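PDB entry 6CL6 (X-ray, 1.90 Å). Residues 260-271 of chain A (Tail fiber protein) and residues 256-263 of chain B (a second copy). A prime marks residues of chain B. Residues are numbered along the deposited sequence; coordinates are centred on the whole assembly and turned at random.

Chain A (260-271) GGVGSNTAAGAR
Chain B (256-263) PLARGGVG

The two stretches, from two copies of the tail fiber protein, meet through backbone and through apolar side chains, chiefly Leu257′ and Val262, burying 357 Å² in total. Chain A runs as loop from Gly260 to Thr266 and then enters a helix at Ala267; chain B forms a short 3-10 segment at Leu257′ and Ala258′ before its glycine pair. The register is set by two CA pairs, Val262 CA with Gly260′ CA at 5.2 Å and Asn265 CA with Ala258′ CA at 4.7 Å, so the chain A sequence ascends as that of chain B descends.

One direct hydrogen bond joins the stretches: Val262 N donates to Gly260′ O at 2.8 Å with an angle of 162°. Gly261 lies against the same carbonyl, its CA 3.2 Å from Gly260′ O. A CB on Gly261 (phi/psi -96/-178) would lie 3.0 Å from Gly260′ O, a clash, so the close approach depends on glycine. Gly260′, at 87/16, is glycine for a local reason: a CB would jam against the carbonyl of the preceding residue. Two CA-H...O contacts extend the backbone pairing, Gly260′ CA to Ser264 O at 3.5 Å and Asn265 CA to Leu257′ O at 3.3 Å. Leu257′ O also accepts from Gly260′ N at 3.0 Å, while Pro256′ O receives both Arg259′ N and Gly261′ N, each at 2.9 Å, folding chain B into a compact turn.

Leu257′ (-57/-33) is the main apolar side chain of chain B. Its CA-to-CB bond points sideways, but chi1 t (178°) and chi2 p (59°) bring its end nearer to chain A. Leu257′ CD1 lies 4.1 Å from Val262 CG2 and 4.4 Å from Ala270 CB, while Leu257′ CD2 packs 3.7 Å from Ala267 N at the start of the helix. Val262 (-105/5) directs its CA-to-CB bond toward chain B with chi1 m (-65°), which places CG2 near Leu257′ and Val262 CG1 3.6 Å from Val262′ CG1. Val262′ (-112/13) adopts the same m rotamer (-64°), although its CA-to-CB bond points sideways.

The CA-to-CB bonds of Ser264 and Thr266 point away from chain B, and both residues organize the helix start. Ser264 (-166/159) is t at 168°, and its OG accepts from Thr266 N at 3.0 Å. Thr266 (-120/151) occupies the N-cap; with chi1 p (68°), its OG1 accepts from Gly269 N at 2.9 Å, satisfying an amide that the first turn leaves without a backbone acceptor. The helix then proceeds with phi/psi near -60/-45, Ala270 N bonding to Thr266 O at 2.8 Å and Arg271 N to Ala267 O at 2.9 Å. A CB on Gly269 would come within 2.0 Å of Ser264 OG, so the absence of a side chain there leaves space for the serine.

Asn265 (-109/11) has chi1 p (57°) and chi2 8°, its end leading away from chain B although Asn265 CB remains 3.8 Å from Ala258′ O. A water bridges the gap, donating to Ala258′ O at 2.7 Å and accepting a weak hydrogen bond from Asn265 ND2 at 3.3 Å.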

# COMPACT_ATOMS: atom_id res chain seq x y z
N GLY A 260 -10.29 -39.35 36.16
CA GLY A 260 -11.05 -40.53 35.81
C GLY A 260 -10.29 -41.54 34.98
O GLY A 260 -10.93 -42.41 34.37
N GLY A 261 -8.95 -41.46 34.96
CA GLY A 261 -8.12 -42.48 34.36
C GLY A 261 -7.61 -43.49 35.39
O GLY A 261 -7.94 -43.44 36.57
N VAL A 262 -6.81 -44.44 34.90
CA VAL A 262 -6.24 -45.46 35.78
C VAL A 262 -4.76 -45.21 36.05
O VAL A 262 -4.11 -46.04 36.69
CB VAL A 262 -6.46 -46.87 35.22
CG1 VAL A 262 -7.95 -47.21 35.20
CG2 VAL A 262 -5.85 -47.02 33.84
N GLY A 263 -4.21 -44.09 35.59
CA GLY A 263 -2.88 -43.68 36.00
C GLY A 263 -1.77 -44.61 35.61
O GLY A 263 -0.70 -44.58 36.23
N SER A 264 -1.97 -45.41 34.57
CA SER A 264 -0.99 -46.41 34.15
C SER A 264 -1.36 -46.88 32.76
O SER A 264 -2.51 -46.78 32.34
CB SER A 264 -0.97 -47.60 35.15
OG SER A 264 -0.24 -48.71 34.62
N ASN A 265 -0.37 -47.44 32.06
CA ASN A 265 -0.60 -48.09 30.78
C ASN A 265 -0.46 -49.61 30.85
O ASN A 265 -0.43 -50.26 29.80
CB ASN A 265 0.35 -47.53 29.70
CG ASN A 265 1.82 -47.67 30.07
OD1 ASN A 265 2.18 -48.31 31.05
ND2 ASN A 265 2.69 -47.05 29.26
N THR A 266 -0.38 -50.17 32.05
CA THR A 266 -0.41 -51.62 32.24
C THR A 266 -1.60 -52.01 33.11
O THR A 266 -2.04 -51.24 33.96
CB THR A 266 0.87 -52.15 32.90
OG1 THR A 266 0.94 -51.69 34.26
CG2 THR A 266 2.11 -51.67 32.14
N ALA A 267 -2.10 -53.23 32.90
CA ALA A 267 -3.20 -53.73 33.71
C ALA A 267 -2.82 -53.74 35.18
O ALA A 267 -3.62 -53.35 36.05
CB ALA A 267 -3.59 -55.12 33.24
N ALA A 268 -1.62 -54.23 35.50
CA ALA A 268 -1.17 -54.27 36.88
C ALA A 268 -1.13 -52.86 37.47
O ALA A 268 -1.61 -52.63 38.58
CB ALA A 268 0.20 -54.93 36.97
N GLY A 269 -0.52 -51.92 36.75
CA GLY A 269 -0.48 -50.55 37.23
C GLY A 269 -1.87 -49.96 37.41
O GLY A 269 -2.13 -49.26 38.40
N ALA A 270 -2.77 -50.23 36.47
CA ALA A 270 -4.14 -49.76 36.60
C ALA A 270 -4.79 -50.31 37.86
O ALA A 270 -5.43 -49.58 38.63
CB ALA A 270 -4.95 -50.16 35.37
N ARG A 271 -4.62 -51.61 38.10
CA ARG A 271 -5.21 -52.22 39.29
C ARG A 271 -4.66 -51.59 40.56
O ARG A 271 -5.39 -51.37 41.53
CB ARG A 271 -4.97 -53.73 39.29
CG ARG A 271 -5.75 -54.49 38.24
CD ARG A 271 -5.70 -56.00 38.55
NE ARG A 271 -4.32 -56.46 38.69
CZ ARG A 271 -3.59 -56.98 37.70
NH1 ARG A 271 -4.09 -57.10 36.47
NH2 ARG A 271 -2.35 -57.38 37.94
N PRO B 256 -8.15 -45.84 25.43
CA PRO B 256 -7.48 -47.12 25.64
C PRO B 256 -6.49 -47.09 26.81
O PRO B 256 -6.08 -46.03 27.29
CB PRO B 256 -6.73 -47.34 24.31
CG PRO B 256 -6.37 -45.95 23.90
CD PRO B 256 -7.52 -45.06 24.34
N LEU B 257 -6.11 -48.30 27.24
CA LEU B 257 -5.18 -48.43 28.34
C LEU B 257 -3.86 -47.73 28.07
O LEU B 257 -3.22 -47.24 29.00
CB LEU B 257 -4.92 -49.92 28.63
CG LEU B 257 -3.91 -50.23 29.74
CD1 LEU B 257 -4.37 -49.64 31.05
CD2 LEU B 257 -3.73 -51.77 29.89
N ALA B 258 -3.43 -47.68 26.80
CA ALA B 258 -2.17 -47.00 26.51
C ALA B 258 -2.20 -45.55 26.97
O ALA B 258 -1.15 -44.96 27.27
CB ALA B 258 -1.86 -47.07 25.00
N ARG B 259 -3.39 -44.95 27.03
CA ARG B 259 -3.54 -43.55 27.43
C ARG B 259 -4.10 -43.41 28.85
O ARG B 259 -4.49 -42.30 29.24
CB ARG B 259 -4.44 -42.82 26.44
CG ARG B 259 -3.86 -42.79 25.01
CD ARG B 259 -2.87 -41.67 24.80
NE ARG B 259 -1.57 -41.87 25.45
CZ ARG B 259 -0.59 -42.64 24.99
NH1 ARG B 259 -0.75 -43.33 23.86
NH2 ARG B 259 0.55 -42.73 25.65
N GLY B 260 -4.15 -44.49 29.61
CA GLY B 260 -4.70 -44.45 30.95
C GLY B 260 -6.19 -44.66 31.05
O GLY B 260 -6.77 -44.36 32.11
N GLY B 261 -6.83 -45.17 29.99
CA GLY B 261 -8.22 -45.55 30.04
C GLY B 261 -8.40 -47.03 30.33
O GLY B 261 -7.43 -47.75 30.60
N VAL B 262 -9.65 -47.49 30.26
CA VAL B 262 -9.98 -48.89 30.49
C VAL B 262 -10.47 -49.58 29.21
O VAL B 262 -11.01 -50.69 29.28
CB VAL B 262 -11.01 -49.07 31.62
CG1 VAL B 262 -10.43 -48.59 32.94
CG2 VAL B 262 -12.32 -48.36 31.30
N GLY B 263 -10.28 -48.95 28.06
CA GLY B 263 -10.51 -49.59 26.78
C GLY B 263 -11.87 -50.19 26.55
O GLY B 263 -12.01 -51.15 25.79
O HOH W 1 1.16 -46.06 26.47